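Local coordinates for glucose import ATP-binding protein GlcV (Sulfolobus solfataricus, PDB 1OXX), which powers glucose uptake by hydrolysing ATP as the energy-coupling subunit of the GlcSTUV ABC transporter, at residues A[256-260]-A[261-265]; A[153-156]-A[157-161]; A[330-333]-A[334-338]; A[231-234]-A[235-239]; A[202-205]-A[206-210]. The protein carries 1 engineered substitution. All coordinates share one frame; numbering follows the deposited sequence. Where two conformers were deposited one is given.

Contact 1: residues A[256-260]-A[261-265]; sequences VVIGS and LRFPV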
loop_
_atom_site.group_PDB
_atom_site.type_symbol
_atom_site.label_atom_id
_atom_site.label_comp_id
_atom_site.label_asym_id
_atom_site.label_seq_id
_atom_site.Cartn_x
_atom_site.Cartn_y
_atom_site.Cartn_z
ATOM N N VAL A 256 -11.554 -29.142 -6.218
ATOM C CA VAL A 256 -10.093 -29.092 -6.293
ATOM C C VAL A 256 -9.528 -29.870 -5.124
ATOM O O VAL A 256 -9.732 -29.506 -3.966
ATOM C CB VAL A 256 -9.586 -27.625 -6.290
ATOM C CG1 VAL A 256 -8.075 -27.564 -6.288
ATOM C CG2 VAL A 256 -10.101 -26.890 -7.508
ATOM N N VAL A 257 -8.814 -30.947 -5.436
ATOM C CA VAL A 257 -8.292 -31.843 -4.420
ATOM C C VAL A 257 -6.845 -31.535 -4.073
ATOM O O VAL A 257 -5.993 -31.435 -4.947
ATOM C CB VAL A 257 -8.368 -33.293 -4.887
ATOM C CG1 VAL A 257 -7.598 -34.204 -3.940
ATOM C CG2 VAL A 257 -9.823 -33.754 -4.991
ATOM N N ILE A 258 -6.586 -31.398 -2.776
ATOM C CA ILE A 258 -5.248 -31.167 -2.243
ATOM C C ILE A 258 -5.118 -32.114 -1.046
ATOM O O ILE A 258 -5.551 -31.810 0.059
ATOM C CB ILE A 258 -5.075 -29.687 -1.820
ATOM C CG1 ILE A 258 -5.507 -28.745 -2.954
ATOM C CG2 ILE A 258 -3.635 -29.416 -1.384
ATOM C CD1 ILE A 258 -5.447 -27.270 -2.620
ATOM N N GLY A 259 -4.571 -33.303 -1.276
ATOM C CA GLY A 259 -4.487 -34.295 -0.230
ATOM C C GLY A 259 -5.873 -34.583 0.310
ATOM O O GLY A 259 -6.804 -34.884 -0.439
ATOM N N SER A 260 -6.017 -34.470 1.617
ATOM C CA SER A 260 -7.290 -34.737 2.277
ATOM C C SER A 260 -8.263 -33.545 2.255
ATOM O O SER A 260 -9.296 -33.577 2.923
ATOM C CB SER A 260 -7.027 -35.146 3.717
ATOM O OG SER A 260 -6.267 -34.158 4.381
ATOM N N LEU A 261 -7.923 -32.478 1.545
ATOM C CA LEU A 261 -8.852 -31.383 1.389
ATOM C C LEU A 261 -9.430 -31.371 -0.016
ATOM O O LEU A 261 -8.772 -31.764 -0.989
ATOM C CB LEU A 261 -8.158 -30.049 1.648
ATOM C CG LEU A 261 -7.551 -29.836 3.026
ATOM C CD1 LEU A 261 -7.030 -28.404 3.110
ATOM C CD2 LEU A 261 -8.556 -30.095 4.125
ATOM N N ARG A 262 -10.673 -30.910 -0.112
ATOM C CA ARG A 262 -11.360 -30.761 -1.382
ATOM C C ARG A 262 -12.206 -29.490 -1.344
ATOM O O ARG A 262 -13.141 -29.389 -0.538
ATOM C CB ARG A 262 -12.227 -31.975 -1.691
ATOM C CG ARG A 262 -12.659 -32.031 -3.148
ATOM C CD ARG A 262 -13.227 -33.379 -3.549
ATOM N NE ARG A 262 -14.388 -33.715 -2.738
ATOM C CZ ARG A 262 -14.894 -34.924 -2.631
ATOM N NH1 ARG A 262 -14.341 -35.943 -3.283
ATOM N NH2 ARG A 262 -15.960 -35.121 -1.869
ATOM N N PHE A 263 -11.879 -28.534 -2.218
ATOM C CA PHE A 263 -12.560 -27.241 -2.287
ATOM C C PHE A 263 -13.578 -27.281 -3.401
ATOM O O PHE A 263 -13.251 -27.673 -4.510
ATOM C CB PHE A 263 -11.542 -26.132 -2.560
ATOM C CG PHE A 263 -10.608 -25.902 -1.425
ATOM C CD1 PHE A 263 -9.484 -26.691 -1.272
ATOM C CD2 PHE A 263 -10.861 -24.911 -0.495
ATOM C CE1 PHE A 263 -8.625 -26.481 -0.199
ATOM C CE2 PHE A 263 -9.993 -24.700 0.567
ATOM C CZ PHE A 263 -8.881 -25.502 0.707
ATOM N N PRO A 264 -14.815 -26.898 -3.095
ATOM C CA PRO A 264 -15.925 -26.995 -4.060
ATOM C C PRO A 264 -15.978 -25.889 -5.097
ATOM O O PRO A 264 -16.943 -25.117 -5.209
ATOM C CB PRO A 264 -17.158 -26.961 -3.154
ATOM C CG PRO A 264 -16.738 -26.186 -2.007
ATOM C CD PRO A 264 -15.277 -26.458 -1.770
ATOM N N VAL A 265 -14.914 -25.824 -5.885
ATOM C CA VAL A 265 -14.775 -24.843 -6.952
ATOM C C VAL A 265 -14.081 -25.523 -8.115
ATOM O O VAL A 265 -13.545 -26.602 -7.972
ATOM C CB VAL A 265 -13.964 -23.597 -6.505
ATOM C CG1 VAL A 265 -14.733 -22.816 -5.442
ATOM C CG2 VAL A 265 -12.576 -23.992 -6.015
#
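Phe-263 and Val-256 form an antiparallel hydrogen-bonded pair: Phe-263 N donates a hydrogen bond to Val-256 O (2.9 Å) and Val-256 N donates one to Phe-263 O. Followed outward, the Phe-263 side chain keeps to the Val-256 and Ile-258 side of the sheet. Its CB lies 4.5 Å from Val-256 CB. A chi1 of -68° sets CG beside the backbone N, and CD1 lies 3.9 Å from Val-256 O, which is at the ring edge, in its plane. One atom further, CE1 meets Ile-258 CD1 obliquely at 4.1 Å. The evidence fits a two-residue beta hairpin: the segments 256-258 and 261-263 run antiparallel, at 159°, and a type II' turn from Ile-258 to Leu-261 joins them. Gly-259 has the positive phi expected at the second turn position. Between Ile-258 and Leu-261 both backbone bonds form, the one from Ile-258 N to Leu-261 O being nearly straight at 174°. On the other side of the sheet Val-257 CG2 rests against Arg-262 CD at 3.7 Å. Val-256 O also receives a CA-H...O contact from Arg-262 CA (3.3 Å). Beyond the hairpin, Ile-274 of strand 271-276 packs on Val-256, Phe-263 and Val-265, while Ser-260 OG bonds to Lys-298 O and Leu-318 N at the turn.

Contact 2: residues A[153-156]-A[157-161]; sequences RALV and KDPSL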
loop_
_atom_site.group_PDB
_atom_site.type_symbol
_atom_site.label_atom_id
_atom_site.label_comp_id
_atom_site.label_asym_id
_atom_site.label_seq_id
_atom_site.Cartn_x
_atom_site.Cartn_y
_atom_site.Cartn_z
ATOM N N ARG A 153 6.623 20.819 6.265
ATOM C CA ARG A 153 7.488 21.204 5.145
ATOM C C ARG A 153 6.793 20.959 3.799
ATOM O O ARG A 153 6.860 21.784 2.886
ATOM C CB ARG A 153 8.807 20.439 5.218
ATOM C CG ARG A 153 9.755 20.794 4.130
ATOM C CD ARG A 153 11.071 20.061 4.203
ATOM N NE ARG A 153 10.900 18.624 4.177
ATOM C CZ ARG A 153 11.883 17.758 4.352
ATOM N NH1 ARG A 153 13.113 18.196 4.600
ATOM N NH2 ARG A 153 11.633 16.460 4.327
ATOM N N ALA A 154 6.129 19.816 3.676
ATOM C CA ALA A 154 5.403 19.471 2.448
ATOM C C ALA A 154 4.212 20.367 2.165
ATOM O O ALA A 154 3.833 20.518 1.002
ATOM C CB ALA A 154 4.938 18.057 2.521
ATOM N N LEU A 155 3.620 20.955 3.204
ATOM C CA LEU A 155 2.373 21.724 3.092
ATOM C C LEU A 155 2.556 23.235 3.084
ATOM O O LEU A 155 1.619 23.997 2.860
ATOM C CB LEU A 155 1.466 21.361 4.262
ATOM C CG LEU A 155 1.028 19.906 4.307
ATOM C CD1 LEU A 155 0.238 19.665 5.580
ATOM C CD2 LEU A 155 0.212 19.555 3.100
ATOM N N VAL A 156 3.779 23.665 3.328
ATOM C CA VAL A 156 4.030 25.087 3.555
ATOM C C VAL A 156 3.727 26.010 2.371
ATOM O O VAL A 156 3.399 27.173 2.570
ATOM C CB VAL A 156 5.467 25.316 4.113
ATOM C CG1 VAL A 156 6.500 25.271 3.032
ATOM C CG2 VAL A 156 5.508 26.616 4.858
ATOM N N LYS A 157 3.835 25.491 1.155
ATOM C CA LYS A 157 3.516 26.271 -0.060
ATOM C C LYS A 157 2.099 26.031 -0.594
ATOM O O LYS A 157 1.803 26.331 -1.748
ATOM C CB LYS A 157 4.492 25.956 -1.197
ATOM C CG LYS A 157 5.948 26.368 -0.962
ATOM C CD LYS A 157 6.783 26.223 -2.227
ATOM C CE LYS A 157 6.988 24.768 -2.621
ATOM N NZ LYS A 157 7.801 24.632 -3.871
ATOM N N ASP A 158 1.222 25.494 0.233
ATOM C CA ASP A 158 -0.139 25.159 -0.201
ATOM C C ASP A 158 -0.227 24.431 -1.549
ATOM O O ASP A 158 -0.618 24.949 -2.585
ATOM C CB ASP A 158 -1.051 26.373 -0.237
ATOM C CG ASP A 158 -2.503 25.992 0.003
ATOM O OD1 ASP A 158 -2.772 25.341 1.048
ATOM O OD2 ASP A 158 -3.429 26.267 -0.794
ATOM N N PRO A 159 0.095 23.178 -1.493
ATOM C CA PRO A 159 0.059 22.337 -2.681
ATOM C C PRO A 159 -1.338 21.901 -3.085
ATOM O O PRO A 159 -2.289 22.002 -2.311
ATOM C CB PRO A 159 0.824 21.099 -2.236
ATOM C CG PRO A 159 0.751 21.059 -0.788
ATOM C CD PRO A 159 0.455 22.432 -0.284
ATOM N N SER A 160 -1.439 21.411 -4.311
ATOM C CA SER A 160 -2.657 20.822 -4.846
ATOM C C SER A 160 -2.601 19.301 -4.800
ATOM O O SER A 160 -3.628 18.657 -4.874
ATOM C CB SER A 160 -2.841 21.244 -6.300
ATOM O OG SER A 160 -3.115 22.637 -6.407
ATOM N N LEU A 161 -1.397 18.759 -4.652
ATOM C CA LEU A 161 -1.135 17.331 -4.681
ATOM C C LEU A 161 -0.156 16.984 -3.572
ATOM O O LEU A 161 0.887 17.616 -3.431
ATOM C CB LEU A 161 -0.528 16.963 -6.029
ATOM C CG LEU A 161 -0.022 15.537 -6.230
ATOM C CD1 LEU A 161 -1.169 14.524 -6.064
ATOM C CD2 LEU A 161 0.648 15.401 -7.604
HETATM O O HOH W 1 4.209 22.850 -0.121
HETATM O O HOH W 2 -1.271 23.787 3.003
#
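Pro-159 folds back on Ala-154 and Leu-155 where the chain turns out of helix 143-155 through a type I turn, Leu-155 to Asp-158. In the ABC-ATPase domain this helix begins within the signature sequence, and strand 161-165, to which the turn leads, is the Walker B strand. The closing bond runs from Asp-158 N to Leu-155 O (3.0 Å), with the donor standing 53° out of the carbonyl plane. Asp-158 itself has a positive phi of 46°, and the chain after it brings the proline ring against the helix. This is the dense side: Pro-159 CG lies 3.6 Å from Ala-154 O and 4.2 Å from Leu-155 CD2. Leu-155 also packs on Val-186 and Leu-190 of helix 176-190. Separately, Val-156 O accepts from Arg-120 NE. The other side is wetter, with Lys-157 and Asp-158 partly exposed and two waters bridging the helix end and the turn. One water donates to Ala-154 O at 2.6 Å and accepts from Lys-157 N. A second water donates to Leu-155 O and, at 2.9 Å, to Asp-158 OD1.

Contact 3: residues A[330-333]-A[334-338]; sequences HPIH and SGEEV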
loop_
_atom_site.group_PDB
_atom_site.type_symbol
_atom_site.label_atom_id
_atom_site.label_comp_id
_atom_site.label_asym_id
_atom_site.label_seq_id
_atom_site.Cartn_x
_atom_site.Cartn_y
_atom_site.Cartn_z
ATOM N N HIS A 330 -7.251 -20.033 21.001
ATOM C CA HIS A 330 -6.668 -21.178 21.709
ATOM C C HIS A 330 -5.828 -22.008 20.756
ATOM O O HIS A 330 -6.107 -22.088 19.547
ATOM C CB HIS A 330 -7.756 -22.107 22.294
ATOM C CG HIS A 330 -8.424 -21.603 23.540
ATOM N ND1 HIS A 330 -9.512 -20.755 23.510
ATOM C CD2 HIS A 330 -8.191 -21.864 24.849
ATOM C CE1 HIS A 330 -9.909 -20.502 24.747
ATOM N NE2 HIS A 330 -9.128 -21.167 25.578
ATOM N N PRO A 331 -4.814 -22.675 21.293
ATOM C CA PRO A 331 -3.969 -23.517 20.450
ATOM C C PRO A 331 -4.608 -24.862 20.173
ATOM O O PRO A 331 -5.530 -25.289 20.876
ATOM C CB PRO A 331 -2.699 -23.718 21.300
ATOM C CG PRO A 331 -3.077 -23.389 22.685
ATOM C CD PRO A 331 -4.418 -22.712 22.702
ATOM N N ILE A 332 -4.156 -25.486 19.093
ATOM C CA ILE A 332 -4.387 -26.897 18.834
ATOM C C ILE A 332 -2.992 -27.394 18.580
ATOM O O ILE A 332 -2.334 -26.983 17.648
ATOM C CB ILE A 332 -5.277 -27.187 17.647
ATOM C CG1 ILE A 332 -6.619 -26.482 17.794
ATOM C CG2 ILE A 332 -5.470 -28.687 17.518
ATOM C CD1 ILE A 332 -7.506 -26.615 16.571
ATOM N N HIS A 333 -2.529 -28.280 19.430
ATOM C CA HIS A 333 -1.117 -28.629 19.421
ATOM C C HIS A 333 -0.639 -29.402 18.201
ATOM O O HIS A 333 -1.406 -30.042 17.497
ATOM C CB HIS A 333 -0.715 -29.281 20.753
ATOM C CG HIS A 333 -1.143 -30.710 20.922
ATOM N ND1 HIS A 333 -2.338 -31.069 21.510
ATOM C CD2 HIS A 333 -0.492 -31.867 20.664
ATOM C CE1 HIS A 333 -2.419 -32.387 21.575
ATOM N NE2 HIS A 333 -1.312 -32.895 21.072
ATOM N N SER A 334 0.663 -29.304 17.961
ATOM C CA SER A 334 1.298 -29.922 16.804
ATOM C C SER A 334 1.035 -31.414 16.753
ATOM O O SER A 334 1.115 -32.112 17.768
ATOM C CB SER A 334 2.799 -29.644 16.844
ATOM O OG SER A 334 3.462 -30.194 15.719
ATOM N N GLY A 335 0.702 -31.904 15.564
ATOM C CA GLY A 335 0.440 -33.315 15.373
ATOM C C GLY A 335 -1.032 -33.687 15.478
ATOM O O GLY A 335 -1.436 -34.793 15.103
ATOM N N GLU A 336 -1.837 -32.772 15.998
ATOM C CA GLU A 336 -3.261 -33.023 16.152
ATOM C C GLU A 336 -3.981 -33.039 14.814
ATOM O O GLU A 336 -3.728 -32.202 13.947
ATOM C CB GLU A 336 -3.903 -31.959 17.049
ATOM C CG GLU A 336 -3.727 -32.167 18.550
ATOM C CD GLU A 336 -4.595 -33.292 19.086
ATOM O OE1 GLU A 336 -5.687 -33.008 19.617
ATOM O OE2 GLU A 336 -4.177 -34.452 18.966
ATOM N N GLU A 337 -4.882 -34.000 14.662
ATOM C CA GLU A 337 -5.730 -34.066 13.488
ATOM C C GLU A 337 -6.918 -33.153 13.727
ATOM O O GLU A 337 -7.520 -33.156 14.799
ATOM C CB GLU A 337 -6.201 -35.482 13.253
ATOM N N VAL A 338 -7.250 -32.373 12.712
ATOM C CA VAL A 338 -8.340 -31.420 12.791
ATOM C C VAL A 338 -9.210 -31.469 11.544
ATOM O O VAL A 338 -8.797 -31.947 10.477
ATOM C CB VAL A 338 -7.816 -29.962 12.898
ATOM C CG1 VAL A 338 -7.035 -29.752 14.204
ATOM C CG2 VAL A 338 -6.939 -29.621 11.712
#
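His-333 to Glu-336 make a type II beta turn that leads into strand 337-342, closed by a bond from Glu-336 N to His-333 O of 3.1 Å. Gly-335 occupies the third position with phi 94°, a place where this turn type usually has glycine. Backbone bonds from Gly-335 and Glu-336 to Val-301 tie the turn to strand 294-307 of an antiparallel sheet in the C-terminal domain, a family grouped with the OB folds. Over the turn, His-333 and Glu-336 stack. The histidine CG sits between its own backbone N and carbonyl carbon (chi1 76°), which swings the imidazole over the turn toward the glutamate. Glu-336 CG then lies over one ring face, 3.4 Å from the centroid of the His-333 ring, a CH-pi contact. A bend at chi2 keeps the carboxylate over the CE1 side of the ring, Glu-336 CD lying 3.4 Å from His-333 CE1. Ring and carboxylate planes are only 3° apart. Beneath, Ile-332 CG2 touches Glu-336 CB at 3.7 Å and Val-338 CG1 at 3.8 Å; Val-338 is a buried residue. Glu-336 OE1 makes a salt bridge with Lys-285. A carboxylate stacked so closely on an imidazole would probably favour the protonated histidine, though the salt bridge to Lys-285 partly offsets the negative charge and may weaken that effect.

Contact 4: residues A[231-234]-A[235-239]; sequences NPVS and IQVAS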
loop_
_atom_site.group_PDB
_atom_site.type_symbol
_atom_site.label_atom_id
_atom_site.label_comp_id
_atom_site.label_asym_id
_atom_site.label_seq_id
_atom_site.Cartn_x
_atom_site.Cartn_y
_atom_site.Cartn_z
ATOM N N ASN A 231 -11.831 -9.674 -4.542
ATOM C CA ASN A 231 -11.863 -10.099 -5.945
ATOM C C ASN A 231 -10.544 -9.813 -6.672
ATOM O O ASN A 231 -10.510 -9.116 -7.688
ATOM C CB ASN A 231 -13.042 -9.433 -6.650
ATOM C CG ASN A 231 -14.358 -9.786 -6.005
ATOM O OD1 ASN A 231 -14.749 -10.953 -5.980
ATOM N ND2 ASN A 231 -15.036 -8.789 -5.449
ATOM N N PRO A 232 -9.454 -10.360 -6.164
ATOM C CA PRO A 232 -8.161 -10.130 -6.819
ATOM C C PRO A 232 -8.092 -10.846 -8.158
ATOM O O PRO A 232 -8.587 -11.965 -8.290
ATOM C CB PRO A 232 -7.153 -10.733 -5.849
ATOM C CG PRO A 232 -7.949 -11.752 -5.058
ATOM C CD PRO A 232 -9.340 -11.189 -4.958
ATOM N N VAL A 233 -7.413 -10.233 -9.124
ATOM C CA VAL A 233 -7.355 -10.800 -10.468
ATOM C C VAL A 233 -6.387 -11.965 -10.557
ATOM O O VAL A 233 -6.458 -12.773 -11.492
ATOM C CB VAL A 233 -6.976 -9.713 -11.500
ATOM C CG1 VAL A 233 -5.527 -9.340 -11.376
ATOM C CG2 VAL A 233 -7.290 -10.168 -12.931
ATOM N N SER A 234 -5.507 -12.074 -9.574
ATOM C CA SER A 234 -4.485 -13.106 -9.560
ATOM C C SER A 234 -4.095 -13.400 -8.138
ATOM O O SER A 234 -4.370 -12.617 -7.237
ATOM C CB SER A 234 -3.243 -12.634 -10.313
ATOM O OG SER A 234 -2.576 -11.575 -9.608
ATOM N N ILE A 235 -3.425 -14.524 -7.917
ATOM C CA ILE A 235 -2.978 -14.841 -6.567
ATOM C C ILE A 235 -1.898 -13.842 -6.109
ATOM O O ILE A 235 -1.795 -13.528 -4.918
ATOM C CB ILE A 235 -2.510 -16.328 -6.435
ATOM C CG1 ILE A 235 -2.441 -16.738 -4.962
ATOM C CG2 ILE A 235 -1.164 -16.563 -7.132
ATOM C CD1 ILE A 235 -3.767 -16.789 -4.245
ATOM N N GLN A 236 -1.118 -13.318 -7.052
ATOM C CA GLN A 236 -0.123 -12.308 -6.695
ATOM C C GLN A 236 -0.787 -11.036 -6.180
ATOM O O GLN A 236 -0.370 -10.475 -5.171
ATOM C CB GLN A 236 0.825 -11.971 -7.840
ATOM C CG GLN A 236 1.922 -11.032 -7.367
ATOM C CD GLN A 236 3.172 -11.058 -8.217
ATOM O OE1 GLN A 236 4.250 -10.673 -7.748
ATOM N NE2 GLN A 236 3.040 -11.497 -9.461
ATOM N N VAL A 237 -1.817 -10.555 -6.855
ATOM C CA VAL A 237 -2.520 -9.400 -6.317
ATOM C C VAL A 237 -3.154 -9.741 -4.962
ATOM O O VAL A 237 -3.131 -8.950 -4.021
ATOM C CB VAL A 237 -3.600 -8.894 -7.282
ATOM C CG1 VAL A 237 -4.496 -7.882 -6.604
ATOM C CG2 VAL A 237 -2.954 -8.302 -8.518
ATOM N N ALA A 238 -3.732 -10.932 -4.867
ATOM C CA ALA A 238 -4.371 -11.346 -3.627
ATOM C C ALA A 238 -3.433 -11.214 -2.444
ATOM O O ALA A 238 -3.843 -10.772 -1.377
ATOM C CB ALA A 238 -4.847 -12.771 -3.733
ATOM N N SER A 239 -2.182 -11.625 -2.629
ATOM C CA SER A 239 -1.194 -11.589 -1.553
ATOM C C SER A 239 -0.614 -10.201 -1.305
ATOM O O SER A 239 -0.200 -9.883 -0.200
ATOM C CB SER A 239 -0.075 -12.583 -1.843
ATOM O OG SER A 239 0.774 -12.134 -2.875
#
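The peptide carbonyl of Ser-234 is the flat group that meets Ala-238 on the first turn of helix 235-241; no aromatic ring takes part. At this carbonyl, Ala-238 N donates to Ser-234 O at 3.0 Å, tilted 20° from the plane of the group, and Ala-238 CB lies near the same oxygen. The puckered ring of Pro-232 touches the helix through two of its carbons: CG lies 3.5 Å from Ala-238 CB, and CB comes 4.0 Å from Val-237 CG1. Ser-234 is the N-cap. Its OG, turned between its own backbone N and carbonyl carbon (chi1 69°), accepts from Val-237 N at 3.0 Å along an almost straight line of 171°. Val-237 CG2 lies 3.5 Å from Ser-234 OG, and Val-233 CG1 meets the same methyl from the preceding loop. Val-237 also touches Val-213 on strand 210-215 and Val-220 and Gln-221 on strand 218-223; the helix start packs on the last two strands of the mixed sheet of the ABC-ATPase domain. Gln-221 holds the loop through Asn-231 O and Val-233 N. The serine hydroxyl thus caps Val-237 N while the serine carbonyl makes the first i to i+4 bond of the helix with Ala-238 N, beside an apolar surface that would help shield both bonds from water.

Contact 5: residues A[202-205]-A[206-210]; sequences ADIF and AIADR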
loop_
_atom_site.group_PDB
_atom_site.type_symbol
_atom_site.label_atom_id
_atom_site.label_comp_id
_atom_site.label_asym_id
_atom_site.label_seq_id
_atom_site.Cartn_x
_atom_site.Cartn_y
_atom_site.Cartn_z
ATOM N N ALA A 202 -1.660 -1.825 4.864
ATOM C CA ALA A 202 -2.341 -1.058 5.904
ATOM C C ALA A 202 -2.372 0.439 5.566
ATOM O O ALA A 202 -3.320 1.157 5.905
ATOM C CB ALA A 202 -1.684 -1.292 7.262
ATOM N N ASP A 203 -1.339 0.903 4.883
ATOM C CA ASP A 203 -1.277 2.292 4.471
ATOM C C ASP A 203 -2.367 2.554 3.426
ATOM O O ASP A 203 -3.049 3.583 3.442
ATOM C CB ASP A 203 0.107 2.606 3.912
ATOM C CG ASP A 203 1.188 2.610 4.990
ATOM O OD1 ASP A 203 2.385 2.487 4.647
ATOM O OD2 ASP A 203 0.917 2.706 6.190
ATOM N N ILE A 204 -2.545 1.596 2.520
ATOM C CA ILE A 204 -3.563 1.688 1.472
ATOM C C ILE A 204 -4.973 1.681 2.060
ATOM O O ILE A 204 -5.809 2.516 1.726
ATOM C CB ILE A 204 -3.412 0.473 0.525
ATOM C CG1 ILE A 204 -2.102 0.557 -0.237
ATOM C CG2 ILE A 204 -4.594 0.352 -0.433
ATOM C CD1 ILE A 204 -1.969 1.784 -1.020
ATOM N N PHE A 205 -5.258 0.729 2.929
ATOM C CA PHE A 205 -6.599 0.653 3.503
ATOM C C PHE A 205 -6.955 1.889 4.317
ATOM O O PHE A 205 -8.121 2.298 4.366
ATOM C CB PHE A 205 -6.759 -0.610 4.334
ATOM C CG PHE A 205 -7.115 -1.808 3.508
ATOM C CD1 PHE A 205 -6.137 -2.698 3.107
ATOM C CD2 PHE A 205 -8.413 -2.009 3.071
ATOM C CE1 PHE A 205 -6.453 -3.796 2.316
ATOM C CE2 PHE A 205 -8.732 -3.088 2.288
ATOM C CZ PHE A 205 -7.748 -3.986 1.899
ATOM N N ALA A 206 -5.956 2.466 4.962
ATOM C CA ALA A 206 -6.203 3.592 5.830
ATOM C C ALA A 206 -6.484 4.852 5.055
ATOM O O ALA A 206 -7.330 5.653 5.459
ATOM C CB ALA A 206 -5.011 3.808 6.749
ATOM N N ILE A 207 -5.799 5.024 3.927
ATOM C CA ILE A 207 -5.806 6.308 3.241
ATOM C C ILE A 207 -6.382 6.358 1.837
ATOM O O ILE A 207 -6.926 7.381 1.442
ATOM C CB ILE A 207 -4.352 6.822 3.165
ATOM C CG1 ILE A 207 -3.828 7.157 4.563
ATOM C CG2 ILE A 207 -4.258 8.041 2.277
ATOM C CD1 ILE A 207 -2.309 7.266 4.630
ATOM N N ALA A 208 -6.254 5.274 1.078
ATOM C CA ALA A 208 -6.614 5.300 -0.327
ATOM C C ALA A 208 -8.035 4.852 -0.598
ATOM O O ALA A 208 -8.505 3.888 0.002
ATOM C CB ALA A 208 -5.638 4.424 -1.102
ATOM N N ASP A 209 -8.720 5.541 -1.502
ATOM C CA ASP A 209 -10.059 5.109 -1.902
ATOM C C ASP A 209 -10.076 4.273 -3.173
ATOM O O ASP A 209 -11.041 3.535 -3.445
ATOM C CB ASP A 209 -10.970 6.306 -2.055
ATOM C CG ASP A 209 -11.241 6.971 -0.746
ATOM O OD1 ASP A 209 -11.381 6.257 0.279
ATOM O OD2 ASP A 209 -11.300 8.202 -0.628
ATOM N N ARG A 210 -9.028 4.396 -3.968
ATOM C CA ARG A 210 -8.858 3.615 -5.168
ATOM C C ARG A 210 -7.379 3.289 -5.213
ATOM O O ARG A 210 -6.548 4.137 -4.851
ATOM C CB ARG A 210 -9.323 4.374 -6.419
ATOM C CG ARG A 210 -9.395 3.535 -7.665
ATOM C CD ARG A 210 -10.205 4.152 -8.838
ATOM N NE ARG A 210 -9.679 5.457 -9.231
ATOM C CZ ARG A 210 -9.153 5.755 -10.416
ATOM N NH1 ARG A 210 -9.112 4.874 -11.412
ATOM N NH2 ARG A 210 -8.667 6.973 -10.606
HETATM O O HOH W 3 -9.555 2.567 1.994
#
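Ile-204 O accepts from Ala-208 N at 2.9 Å, the last of three successive i to i+4 bonds that begin with Ala-206 N to Ala-202 O and Ile-207 N to Asp-203 O. These close helix 201-207, which in the ABC-ATPase fold comes just after the H-loop (switch) and before strand 210-215; Ala-208 is the first residue to leave helical angles. The side chains of Ala-206 and Ile-207 lie against carbonyls of the preceding turn. Ala-206 CB is 3.3 Å from Ala-202 O, and Ile-207 CB is 3.5 Å from Asp-203 O. Ile-207 CG1, beside its own backbone N (chi1 -67°), runs alongside this oxygen, with CD1 still 3.9 Å from Asp-203 O. Ala-208 CB points back to Ile-204, 3.4 Å from its O and, more loosely, 4.3 Å from its CG2. Asp-203 leads the other way: OD2 makes a salt bridge with Arg-180 of helix 176-190 and OD1 bonds to Ser-198, two partners that fix the rotation of a buried carboxylate. Ile-204 packs on Leu-37 and Pro-225. Past the helix end a water takes over, donating to Phe-205 O at 2.8 Å and to Ala-208 O at 2.6 Å.

In the fold
Contacts 2, 5 and 4 follow one another through the ABC-ATPase domain, and contacts 1 and 3 lie in the C-terminal part. Contact 5 is nearest the inferred ATP site: the side chain of Asp-203 is about 5 Å from that of Glu-166, and that of Ile-204 about 8 Å from that of Lys-44. Contact 4 is next, with Gln-236 about 9 Å from Ser-40, side chain to side chain; contacts 4 and 5 have centres about 17 Å apart. Contact 2 lies about 21 Å from contact 5, between centres. Contacts 1 and 3, about 21 Å apart by centres and about 7 Å at nearest atoms, each have centres about 54 Å from that of contact 2, on the opposite side of the chain's centre.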